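Local atomic coordinates of EmGH1 (Erythrobacter marinus, PDB entry 5Z87), a protein that is a family 3 glycoside hydrolase that probably cleaves beta-glucosidic bonds. Residues 32-37 and 43-48; 102-107 and 170-175; 550-553 and 557-560; 671-676 and 770-775. One frame throughout, in Å; residues are numbered along the deposited sequence.

Contact 1: 32-37 and 43-48; sequences ASDDYR and PARRAA
D34 and R45 meet with their side chains crossing at about a right angle, the carboxylate and guanidinium planes 47° apart, so the salt bridge is twisted rather than flat. Its straighter half runs from R45 NE to D34 OD2 at 2.9 Å, with an N-H angle of 158° and an approach on the syn side of the carboxylate. The other half, R45 NH2 to D34 OD1, is 2.8 Å long but weak by its angle, in keeping with the twist. A bend in the R45 chain at chi3 (73°) turns NE and NH2 back to the acid, whose OD2 also accepts from the backbone N of Q31.

R46 approaches differently, edge-on, and bonds a backbone atom. Its NE reaches Y36 O at 3.0 Å and its NH2 reaches Y36 O at 3.3 Å; both bonds lie near the guanidinium plane, NH2 in the carbonyl plane and NE above it. NH1 makes a salt bridge to D387 and a hydrogen bond to Y222 OH, so one guanidinium ties three parts of the chain. Beside this, Y36 CB packs 3.4 Å from R46 O, while the phenol ring itself turns off from the helix and has R37 CG over one face. A leucine at R46 would probably leave Y36 O without its two donors and D387 without its cationic mate.

Within 32-37, D35 OD1 accepts from R37 N at 3.1 Å. The whole is an N-terminal loop with an Asx turn, bound by two successive arginines to the first turns of helix 43-51, whose A47 and A48 rest on helix 366-382.

Contact 2: 102-107 and 170-175; sequences EDNARA and RSRGSQ
N104 is the first residue of 102-107 in close contact with 170-175, and its amide oxygen carries the polar part of the interface. Its CG stands anti to the backbone N (chi1 -168°), which carries the amide off the helix toward the R172 side chain. There OD1 takes a hydrogen bond from R172 NE at 2.8 Å, with an N-H angle of 153°, and a weak one from R172 NH2 at 3.1 Å. The oxygen sits at the guanidinium edge, near its plane, yet the amide plane stands 83° to the guanidinium, so the two flat groups meet crosswise and do not stack. N104 ND2 is 3.4 Å from R172 O, but the angle is too poor for a bond.

A105 follows and supplies the close backbone packing. Its CB rests 3.6 Å from S171 O and its CA 3.7 Å from R172 O, where helix 155-171 is ending. That end is a Schellman motif: G173, at positive phi, is the C-prime residue and its N bonds to R170 O at 3.0 Å. A105 also touches P393 of helix 393-399, and S171 and R172 touch A396 of the same helix.

The third nitrogen of R172, NH1, donates to D138 O. A methionine at R172 would probably leave N104 OD1 without its two donors and D138 O without this one, and would let the amide turn.

Chemically, a buried cation is met across this interface by neutral oxygen rather than a carboxylate, so directed N-H bonds, helped by small-residue packing, join helix 101-116 to the turn that ends helix 155-171.

Contact 3: 550-553 and 557-560; sequences GDRD and LIGE. With EDO (1,2-ethanediol), chain L.
R552 presents one face of its guanidinium to I558, whose CB lies 3.9 Å above the plane, offset toward the rim. The nearest atom of R552 is NH2, 3.9 Å from I558 CB and 4.0 Å from I558 CA. The bend at chi3 (57°), with chi4 at -152°, sets the plane so that a face, and not an edge, meets the isoleucine. The I558 side chain has CG1 anti to the backbone N (chi1 -168°), and an extended chi2 brings CD1 to within 4.2 Å of R552 NE. The two side chains cross at a slant, the branch point of I558 against the guanidinium and CD1 near NE.

The polar rim of R552 is engaged elsewhere: NH2 donates to E556 O, in the short link between the two segments, and forms only a long, weak ion pair with D554. A modelled magnesium ion lies about 3 Å from the nearest atom of this side chain, which is not by itself evidence of coordination.

D553 next door has its CG between the backbone N and carbonyl carbon. Its two oxygens have different partners: OD1 accepts from O2 of a 1,2-ethanediol at 2.9 Å, probably a crystallisation additive, whereas OD2 is bonded by N632, Q635 and S654 of the second subunit. F653 of that subunit also packs on I558.

Between 550-553 and 557-560 the interaction is thus dispersion of an aliphatic side chain against a guanidinium face, with a backbone carbonyl holding NH2; the polar bonds of R552 and D553 run instead to E556 and to the second subunit.

Contact 4: 671-676 and 770-775; sequences FGYGAP and AGPDSQ
The two facing sheets of the fibronectin type III-like region close on each other here, Y673 laying its ring flat against P772. P772 CD stands 3.6 Å from the centroid of the Y673 ring and 5° off its normal, a centred CH-pi contact. The two side chains run past each other in opposite senses, which brings P772 CB to 3.5 Å from Y673 OH, while G771 C comes 3.6 Å from Y673 CE2. With CG anti to the carbonyl carbon (chi1 -79°), the ring extends across to the other sheet; its hydroxyl bonds D705. A CB on G771 would collide with P772 CD, consistent with the glycine at this nearly extended backbone.

Farther along, P676 CB packs 4.0 Å from A770 CB. Between these two apolar contacts a water is in position to bridge G674 O (2.7 Å) and A770 O (2.9 Å), though it has other acceptors nearby.

Residues 673-676 and 770-772 run nearly antiparallel, 157° apart, yet belong to separate sheets: 671-678 is an outer strand beside 689-697, whereas 764-771 lies between 703-713 and 778-784. V691, V693 and V695 of the first sheet and V707 of the second extend the apolar layer between them.

Contact 1 lies on the surface, about 36 Å from the chain centre to its own, whereas contacts 2, 3 and 4 are buried. Contact 1 uses two arginines, one on a carboxylate and one on a backbone carbonyl; contact 2 pairs an arginine with a neutral amide, contact 3 lays one over an aliphatic side chain, and contact 4 uses no arginine and rests on ring-proline packing, with a water beside it. Contacts 1 and 3 join pieces close in sequence, while contacts 2 and 4 bring together chain far apart, a helix and a helix end in the N-terminal domain and sheets in the fibronectin-like region. Contact 3 alone touches the second subunit. No two contacts meet.

Contact 1: 32-37 and 43-48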
loop_
_atom_site.group_PDB
_atom_site.type_symbol
_atom_site.label_atom_id
_atom_site.label_comp_id
_atom_site.label_asym_id
_atom_site.label_seq_id
_atom_site.Cartn_x
_atom_site.Cartn_y
_atom_site.Cartn_z
ATOM N N ALA A 32 -33.385 8.235 -42.079
ATOM C CA ALA A 32 -34.763 7.797 -41.887
ATOM C C ALA A 32 -35.081 6.532 -42.674
ATOM O O ALA A 32 -36.021 5.815 -42.318
ATOM C CB ALA A 32 -35.730 8.910 -42.289
ATOM N N SER A 33 -34.323 6.245 -43.729
ATOM C CA SER A 33 -34.494 5.015 -44.490
ATOM C C SER A 33 -33.876 3.796 -43.814
ATOM O O SER A 33 -33.978 2.693 -44.366
ATOM C CB SER A 33 -33.879 5.171 -45.883
ATOM O OG SER A 33 -32.470 5.028 -45.828
ATOM N N ASP A 34 -33.231 3.961 -42.658
ATOM C CA ASP A 34 -32.534 2.852 -42.020
ATOM C C ASP A 34 -33.527 1.797 -41.540
ATOM O O ASP A 34 -34.561 2.111 -40.937
ATOM C CB ASP A 34 -31.685 3.362 -40.852
ATOM C CG ASP A 34 -30.387 4.014 -41.309
ATOM O OD1 ASP A 34 -30.168 4.103 -42.535
ATOM O OD2 ASP A 34 -29.589 4.450 -40.443
ATOM N N ASP A 35 -33.195 0.536 -41.807
ATOM C CA ASP A 35 -34.068 -0.604 -41.544
ATOM C C ASP A 35 -33.275 -1.626 -40.746
ATOM O O ASP A 35 -32.238 -2.100 -41.220
ATOM C CB ASP A 35 -34.562 -1.213 -42.871
ATOM C CG ASP A 35 -35.696 -2.209 -42.691
ATOM O OD1 ASP A 35 -35.763 -2.879 -41.636
ATOM O OD2 ASP A 35 -36.534 -2.324 -43.622
ATOM N N TYR A 36 -33.771 -1.999 -39.558
ATOM C CA TYR A 36 -32.995 -2.888 -38.696
ATOM C C TYR A 36 -32.801 -4.272 -39.307
ATOM O O TYR A 36 -31.919 -5.017 -38.865
ATOM C CB TYR A 36 -33.641 -2.981 -37.304
ATOM C CG TYR A 36 -34.696 -4.052 -37.148
ATOM C CD1 TYR A 36 -34.346 -5.366 -36.847
ATOM C CD2 TYR A 36 -36.052 -3.750 -37.302
ATOM C CE1 TYR A 36 -35.315 -6.367 -36.717
ATOM C CE2 TYR A 36 -37.037 -4.740 -37.169
ATOM C CZ TYR A 36 -36.656 -6.045 -36.876
ATOM O OH TYR A 36 -37.599 -7.036 -36.741
ATOM N N ARG A 37 -33.584 -4.629 -40.324
ATOM C CA ARG A 37 -33.454 -5.923 -40.974
ATOM C C ARG A 37 -32.477 -5.900 -42.140
ATOM O O ARG A 37 -32.289 -6.929 -42.797
ATOM C CB ARG A 37 -34.831 -6.406 -41.444
ATOM C CG ARG A 37 -35.817 -6.603 -40.310
ATOM C CD ARG A 37 -37.206 -6.992 -40.805
ATOM N NE ARG A 37 -37.206 -8.191 -41.649
ATOM C CZ ARG A 37 -37.585 -9.400 -41.233
ATOM N NH1 ARG A 37 -37.981 -9.575 -39.974
ATOM N NH2 ARG A 37 -37.571 -10.435 -42.074
ATOM N N PRO A 43 -23.939 -2.089 -37.601
ATOM C CA PRO A 43 -24.615 -2.457 -36.342
ATOM C C PRO A 43 -25.226 -1.278 -35.622
ATOM O O PRO A 43 -26.342 -1.384 -35.093
ATOM C CB PRO A 43 -23.486 -3.099 -35.524
ATOM C CG PRO A 43 -22.606 -3.727 -36.563
ATOM C CD PRO A 43 -22.655 -2.792 -37.768
ATOM N N ALA A 44 -24.516 -0.147 -35.590
ATOM C CA ALA A 44 -25.022 1.044 -34.918
ATOM C C ALA A 44 -26.295 1.557 -35.585
ATOM O O ALA A 44 -27.256 1.930 -34.908
ATOM C CB ALA A 44 -23.936 2.128 -34.912
ATOM N N ARG A 45 -26.325 1.575 -36.916
ATOM C CA ARG A 45 -27.511 2.068 -37.603
ATOM C C ARG A 45 -28.671 1.088 -37.476
ATOM O O ARG A 45 -29.818 1.506 -37.285
ATOM C CB ARG A 45 -27.168 2.383 -39.057
ATOM C CG ARG A 45 -26.257 3.623 -39.136
ATOM C CD ARG A 45 -25.745 3.929 -40.536
ATOM N NE ARG A 45 -26.798 4.466 -41.394
ATOM C CZ ARG A 45 -26.657 4.681 -42.698
ATOM N NH1 ARG A 45 -25.503 4.407 -43.295
ATOM N NH2 ARG A 45 -27.671 5.164 -43.403
ATOM N N ARG A 46 -28.392 -0.219 -37.503
ATOM C CA ARG A 46 -29.465 -1.179 -37.269
ATOM C C ARG A 46 -30.002 -1.060 -35.852
ATOM O O ARG A 46 -31.209 -1.215 -35.628
ATOM C CB ARG A 46 -28.994 -2.606 -37.560
ATOM C CG ARG A 46 -28.591 -2.816 -39.017
ATOM C CD ARG A 46 -27.982 -4.189 -39.253
ATOM N NE ARG A 46 -28.973 -5.238 -39.047
ATOM C CZ ARG A 46 -28.722 -6.538 -39.148
ATOM N NH1 ARG A 46 -27.501 -6.964 -39.447
ATOM N NH2 ARG A 46 -29.696 -7.414 -38.937
ATOM N N ALA A 47 -29.132 -0.759 -34.880
ATOM C CA ALA A 47 -29.591 -0.662 -33.489
ATOM C C ALA A 47 -30.470 0.565 -33.277
ATOM O O ALA A 47 -31.492 0.493 -32.585
ATOM C CB ALA A 47 -28.400 -0.631 -32.524
ATOM N N ALA A 48 -30.091 1.705 -33.854
ATOM C CA ALA A 48 -30.949 2.884 -33.761
ATOM C C ALA A 48 -32.309 2.623 -34.402
ATOM O O ALA A 48 -33.354 2.936 -33.821
ATOM C CB ALA A 48 -30.264 4.087 -34.413
#

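Contact 2: 102-107 and 170-175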
loop_
_atom_site.group_PDB
_atom_site.type_symbol
_atom_site.label_atom_id
_atom_site.label_comp_id
_atom_site.label_asym_id
_atom_site.label_seq_id
_atom_site.Cartn_x
_atom_site.Cartn_y
_atom_site.Cartn_z
ATOM N N GLU A 102 -21.898 -30.719 -27.170
ATOM C CA GLU A 102 -23.106 -30.847 -27.987
ATOM C C GLU A 102 -24.354 -30.525 -27.180
ATOM O O GLU A 102 -25.238 -29.810 -27.662
ATOM C CB GLU A 102 -23.229 -32.247 -28.590
ATOM C CG GLU A 102 -22.093 -32.645 -29.498
ATOM C CD GLU A 102 -21.010 -33.411 -28.749
ATOM O OE1 GLU A 102 -20.706 -33.043 -27.580
ATOM O OE2 GLU A 102 -20.475 -34.386 -29.328
ATOM N N ASP A 103 -24.446 -31.047 -25.953
ATOM C CA ASP A 103 -25.589 -30.733 -25.097
ATOM C C ASP A 103 -25.623 -29.254 -24.737
ATOM O O ASP A 103 -26.701 -28.665 -24.605
ATOM C CB ASP A 103 -25.551 -31.585 -23.830
ATOM C CG ASP A 103 -25.574 -33.069 -24.130
ATOM O OD1 ASP A 103 -26.071 -33.451 -25.212
ATOM O OD2 ASP A 103 -25.095 -33.854 -23.288
ATOM N N ASN A 104 -24.452 -28.645 -24.545
ATOM C CA ASN A 104 -24.363 -27.209 -24.305
ATOM C C ASN A 104 -25.021 -26.455 -25.450
ATOM O O ASN A 104 -25.963 -25.681 -25.249
ATOM C CB ASN A 104 -22.878 -26.832 -24.147
ATOM C CG ASN A 104 -22.629 -25.426 -23.606
ATOM O OD1 ASN A 104 -21.501 -25.131 -23.212
ATOM N ND2 ASN A 104 -23.637 -24.554 -23.617
ATOM N N ALA A 105 -24.562 -26.718 -26.671
ATOM C CA ALA A 105 -25.099 -26.046 -27.848
ATOM C C ALA A 105 -26.606 -26.246 -27.983
ATOM O O ALA A 105 -27.334 -25.309 -28.324
ATOM C CB ALA A 105 -24.383 -26.555 -29.094
ATOM N N ARG A 106 -27.095 -27.458 -27.715
ATOM C CA ARG A 106 -28.525 -27.702 -27.863
ATOM C C ARG A 106 -29.312 -26.994 -26.773
ATOM O O ARG A 106 -30.400 -26.467 -27.033
ATOM C CB ARG A 106 -28.818 -29.207 -27.863
ATOM C CG ARG A 106 -28.447 -29.891 -29.184
ATOM C CD ARG A 106 -28.879 -31.367 -29.226
ATOM N NE ARG A 106 -28.068 -32.210 -28.346
ATOM C CZ ARG A 106 -26.984 -32.879 -28.737
ATOM N NH1 ARG A 106 -26.583 -32.819 -30.001
ATOM N NH2 ARG A 106 -26.302 -33.607 -27.860
ATOM N N ALA A 107 -28.779 -26.958 -25.546
ATOM C CA ALA A 107 -29.522 -26.322 -24.463
ATOM C C ALA A 107 -29.627 -24.815 -24.675
ATOM O O ALA A 107 -30.633 -24.204 -24.291
ATOM C CB ALA A 107 -28.883 -26.652 -23.109
ATOM N N ARG A 170 -18.248 -20.038 -29.294
ATOM C CA ARG A 170 -19.314 -19.672 -30.223
ATOM C C ARG A 170 -20.055 -20.910 -30.725
ATOM O O ARG A 170 -21.288 -20.908 -30.826
ATOM C CB ARG A 170 -18.726 -18.858 -31.382
ATOM C CG ARG A 170 -19.757 -18.148 -32.255
ATOM C CD ARG A 170 -20.597 -17.167 -31.439
ATOM N NE ARG A 170 -21.801 -16.725 -32.140
ATOM C CZ ARG A 170 -21.897 -15.576 -32.804
ATOM N NH1 ARG A 170 -23.027 -15.246 -33.422
ATOM N NH2 ARG A 170 -20.859 -14.755 -32.856
ATOM N N SER A 171 -19.330 -21.992 -31.003
ATOM C CA SER A 171 -19.983 -23.226 -31.425
ATOM C C SER A 171 -20.911 -23.779 -30.351
ATOM O O SER A 171 -21.856 -24.506 -30.675
ATOM C CB SER A 171 -18.934 -24.278 -31.808
ATOM O OG SER A 171 -18.301 -24.787 -30.647
ATOM N N ARG A 172 -20.672 -23.454 -29.085
ATOM C CA ARG A 172 -21.529 -23.903 -27.992
ATOM C C ARG A 172 -22.597 -22.875 -27.622
ATOM O O ARG A 172 -23.297 -23.050 -26.620
ATOM C CB ARG A 172 -20.680 -24.260 -26.761
ATOM C CG ARG A 172 -19.750 -25.463 -26.986
ATOM C CD ARG A 172 -18.710 -25.640 -25.870
ATOM N NE ARG A 172 -19.331 -26.097 -24.633
ATOM C CZ ARG A 172 -18.776 -26.960 -23.790
ATOM N NH1 ARG A 172 -17.566 -27.461 -24.040
ATOM N NH2 ARG A 172 -19.433 -27.326 -22.698
ATOM N N GLY A 173 -22.743 -21.811 -28.402
ATOM C CA GLY A 173 -23.828 -20.881 -28.194
ATOM C C GLY A 173 -23.472 -19.619 -27.446
ATOM O O GLY A 173 -24.346 -18.771 -27.250
ATOM N N SER A 174 -22.226 -19.456 -27.028
ATOM C CA SER A 174 -21.815 -18.240 -26.339
ATOM C C SER A 174 -21.243 -17.249 -27.343
ATOM O O SER A 174 -20.328 -17.587 -28.094
ATOM C CB SER A 174 -20.776 -18.564 -25.265
ATOM O OG SER A 174 -20.222 -17.386 -24.706
ATOM N N GLN A 175 -21.770 -16.026 -27.355
ATOM C CA GLN A 175 -21.231 -15.004 -28.245
ATOM C C GLN A 175 -20.629 -13.832 -27.473
ATOM O O GLN A 175 -20.332 -12.791 -28.074
ATOM C CB GLN A 175 -22.311 -14.486 -29.197
ATOM C CG GLN A 175 -23.444 -15.476 -29.445
ATOM C CD GLN A 175 -24.545 -15.309 -28.399
ATOM O OE1 GLN A 175 -24.271 -14.902 -27.268
ATOM N NE2 GLN A 175 -25.790 -15.599 -28.776
#

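Contact 3: 550-553 and 557-560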
loop_
_atom_site.group_PDB
_atom_site.type_symbol
_atom_site.label_atom_id
_atom_site.label_comp_id
_atom_site.label_asym_id
_atom_site.label_seq_id
_atom_site.Cartn_x
_atom_site.Cartn_y
_atom_site.Cartn_z
ATOM N N GLY A 550 -9.281 -15.939 0.069
ATOM C CA GLY A 550 -8.451 -16.287 -1.065
ATOM C C GLY A 550 -7.157 -15.513 -1.152
ATOM O O GLY A 550 -6.262 -15.873 -1.917
ATOM N N ASP A 551 -7.050 -14.441 -0.381
ATOM C CA ASP A 551 -5.850 -13.623 -0.338
ATOM C C ASP A 551 -4.958 -14.106 0.806
ATOM O O ASP A 551 -5.451 -14.635 1.802
ATOM C CB ASP A 551 -6.246 -12.146 -0.171
ATOM C CG ASP A 551 -7.438 -11.737 -1.095
ATOM O OD1 ASP A 551 -7.363 -11.965 -2.325
ATOM O OD2 ASP A 551 -8.452 -11.192 -0.600
ATOM N N ARG A 552 -3.639 -13.943 0.652
ATOM C CA ARG A 552 -2.674 -14.413 1.648
ATOM C C ARG A 552 -1.884 -13.248 2.239
ATOM O O ARG A 552 -1.580 -12.264 1.557
ATOM C CB ARG A 552 -1.676 -15.448 1.056
ATOM C CG ARG A 552 -2.275 -16.817 0.768
ATOM C CD ARG A 552 -1.226 -17.884 0.395
ATOM N NE ARG A 552 -0.205 -18.056 1.429
ATOM C CZ ARG A 552 1.045 -18.460 1.189
ATOM N NH1 ARG A 552 1.434 -18.756 -0.049
ATOM N NH2 ARG A 552 1.908 -18.565 2.193
ATOM N N ASP A 553 -1.534 -13.373 3.518
ATOM C CA ASP A 553 -0.673 -12.401 4.184
ATOM C C ASP A 553 0.767 -12.891 4.273
ATOM O O ASP A 553 1.506 -12.503 5.179
ATOM C CB ASP A 553 -1.214 -12.069 5.573
ATOM C CG ASP A 553 -1.401 -13.306 6.421
ATOM O OD1 ASP A 553 -1.054 -14.401 5.924
ATOM O OD2 ASP A 553 -1.888 -13.190 7.571
ATOM N N LEU A 557 5.929 -20.571 0.419
ATOM C CA LEU A 557 5.203 -21.832 0.311
ATOM C C LEU A 557 4.448 -22.117 1.594
ATOM O O LEU A 557 5.017 -22.072 2.692
ATOM C CB LEU A 557 6.173 -22.973 0.021
ATOM C CG LEU A 557 6.997 -22.763 -1.231
ATOM C CD1 LEU A 557 7.856 -23.994 -1.457
ATOM C CD2 LEU A 557 6.045 -22.516 -2.401
ATOM N N ILE A 558 3.177 -22.396 1.461
ATOM C CA ILE A 558 2.330 -22.550 2.636
ATOM C C ILE A 558 2.588 -23.906 3.281
ATOM O O ILE A 558 2.924 -24.891 2.608
ATOM C CB ILE A 558 0.848 -22.365 2.256
ATOM C CG1 ILE A 558 -0.006 -22.235 3.506
ATOM C CG2 ILE A 558 0.342 -23.522 1.396
ATOM C CD1 ILE A 558 -1.366 -21.648 3.208
ATOM N N GLY A 559 2.475 -23.936 4.609
ATOM C CA GLY A 559 2.407 -25.198 5.333
ATOM C C GLY A 559 3.759 -25.876 5.484
ATOM O O GLY A 559 4.760 -25.249 5.857
ATOM N N GLU A 560 3.789 -27.182 5.193
ATOM C CA GLU A 560 4.938 -28.027 5.478
ATOM C C GLU A 560 5.773 -28.312 4.250
ATOM O O GLU A 560 6.632 -29.197 4.296
ATOM C CB GLU A 560 4.488 -29.351 6.101
ATOM C CG GLU A 560 4.118 -29.235 7.565
ATOM C CD GLU A 560 2.860 -28.429 7.760
ATOM O OE1 GLU A 560 1.825 -28.790 7.162
ATOM O OE2 GLU A 560 2.909 -27.422 8.494
HETATM C C1 EDO L . -0.724 -16.506 9.866
HETATM O O1 EDO L . -1.352 -17.630 10.506
HETATM C C2 EDO L . 0.287 -17.015 8.837
HETATM O O2 EDO L . 0.425 -16.084 7.756
#

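Contact 4: 671-676 and 770-775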
loop_
_atom_site.group_PDB
_atom_site.type_symbol
_atom_site.label_atom_id
_atom_site.label_comp_id
_atom_site.label_asym_id
_atom_site.label_seq_id
_atom_site.Cartn_x
_atom_site.Cartn_y
_atom_site.Cartn_z
ATOM N N PHE A 671 23.287 -16.485 -23.649
ATOM C CA PHE A 671 23.065 -15.420 -24.620
ATOM C C PHE A 671 23.928 -14.209 -24.279
ATOM O O PHE A 671 23.978 -13.780 -23.123
ATOM C CB PHE A 671 21.574 -15.030 -24.657
ATOM C CG PHE A 671 20.652 -16.177 -25.027
ATOM C CD1 PHE A 671 20.469 -16.536 -26.363
ATOM C CD2 PHE A 671 19.984 -16.898 -24.048
ATOM C CE1 PHE A 671 19.639 -17.594 -26.716
ATOM C CE2 PHE A 671 19.153 -17.956 -24.387
ATOM C CZ PHE A 671 18.973 -18.302 -25.729
ATOM N N GLY A 672 24.590 -13.649 -25.286
ATOM C CA GLY A 672 25.428 -12.480 -25.116
ATOM C C GLY A 672 24.824 -11.289 -25.841
ATOM O O GLY A 672 24.548 -11.357 -27.045
ATOM N N TYR A 673 24.639 -10.202 -25.097
ATOM C CA TYR A 673 23.893 -9.041 -25.565
ATOM C C TYR A 673 24.841 -7.896 -25.864
ATOM O O TYR A 673 25.707 -7.576 -25.041
ATOM C CB TYR A 673 22.881 -8.585 -24.512
ATOM C CG TYR A 673 21.625 -9.407 -24.473
ATOM C CD1 TYR A 673 21.641 -10.731 -24.034
ATOM C CD2 TYR A 673 20.412 -8.856 -24.860
ATOM C CE1 TYR A 673 20.474 -11.480 -23.996
ATOM C CE2 TYR A 673 19.249 -9.590 -24.820
ATOM C CZ TYR A 673 19.284 -10.898 -24.400
ATOM O OH TYR A 673 18.111 -11.601 -24.381
ATOM N N GLY A 674 24.646 -7.252 -27.011
ATOM C CA GLY A 674 25.235 -5.950 -27.224
ATOM C C GLY A 674 24.404 -4.855 -26.582
ATOM O O GLY A 674 23.322 -5.093 -26.042
ATOM N N ALA A 675 24.939 -3.636 -26.631
ATOM C CA ALA A 675 24.237 -2.461 -26.128
ATOM C C ALA A 675 23.182 -2.019 -27.139
ATOM O O ALA A 675 23.342 -2.244 -28.342
ATOM C CB ALA A 675 25.213 -1.298 -25.875
ATOM N N PRO A 676 22.101 -1.384 -26.682
ATOM C CA PRO A 676 21.142 -0.813 -27.639
ATOM C C PRO A 676 21.813 0.284 -28.445
ATOM O O PRO A 676 22.612 1.064 -27.924
ATOM C CB PRO A 676 20.019 -0.271 -26.749
ATOM C CG PRO A 676 20.695 -0.020 -25.408
ATOM C CD PRO A 676 21.690 -1.161 -25.284
ATOM N N ALA A 770 18.470 -2.108 -22.808
ATOM C CA ALA A 770 18.134 -3.399 -23.395
ATOM C C ALA A 770 18.943 -4.501 -22.727
ATOM O O ALA A 770 20.080 -4.289 -22.299
ATOM C CB ALA A 770 18.372 -3.402 -24.912
ATOM N N GLY A 771 18.348 -5.679 -22.649
ATOM C CA GLY A 771 18.973 -6.810 -22.007
ATOM C C GLY A 771 17.994 -7.960 -21.871
ATOM O O GLY A 771 16.836 -7.866 -22.301
ATOM N N PRO A 772 18.443 -9.073 -21.283
ATOM C CA PRO A 772 17.579 -10.259 -21.142
ATOM C C PRO A 772 16.605 -10.213 -19.967
ATOM O O PRO A 772 15.832 -11.163 -19.787
ATOM C CB PRO A 772 18.598 -11.392 -20.955
ATOM C CG PRO A 772 19.807 -10.709 -20.304
ATOM C CD PRO A 772 19.849 -9.343 -20.922
ATOM N N ASP A 773 16.630 -9.164 -19.156
ATOM C CA ASP A 773 15.700 -8.969 -18.044
ATOM C C ASP A 773 15.893 -7.537 -17.546
ATOM O O ASP A 773 16.780 -6.821 -18.012
ATOM C CB ASP A 773 15.912 -9.997 -16.924
ATOM C CG ASP A 773 17.332 -9.982 -16.362
ATOM O OD1 ASP A 773 17.777 -8.917 -15.882
ATOM O OD2 ASP A 773 18.002 -11.041 -16.379
ATOM N N SER A 774 15.079 -7.135 -16.571
ATOM C CA SER A 774 15.087 -5.752 -16.115
ATOM C C SER A 774 16.306 -5.374 -15.278
ATOM O O SER A 774 16.435 -4.200 -14.927
ATOM C CB SER A 774 13.824 -5.459 -15.315
ATOM O OG SER A 774 13.779 -6.233 -14.132
ATOM N N GLN A 775 17.185 -6.312 -14.930
ATOM C CA GLN A 775 18.379 -5.952 -14.176
ATOM C C GLN A 775 19.660 -6.025 -14.982
ATOM O O GLN A 775 20.611 -5.326 -14.655
ATOM C CB GLN A 775 18.525 -6.838 -12.930
ATOM C CG GLN A 775 17.378 -6.607 -11.971
ATOM C CD GLN A 775 17.737 -6.700 -10.497
ATOM O OE1 GLN A 775 17.575 -5.730 -9.760
ATOM N NE2 GLN A 775 18.192 -7.874 -10.056
HETATM O O HOH W 1 22.475 -5.380 -23.485
#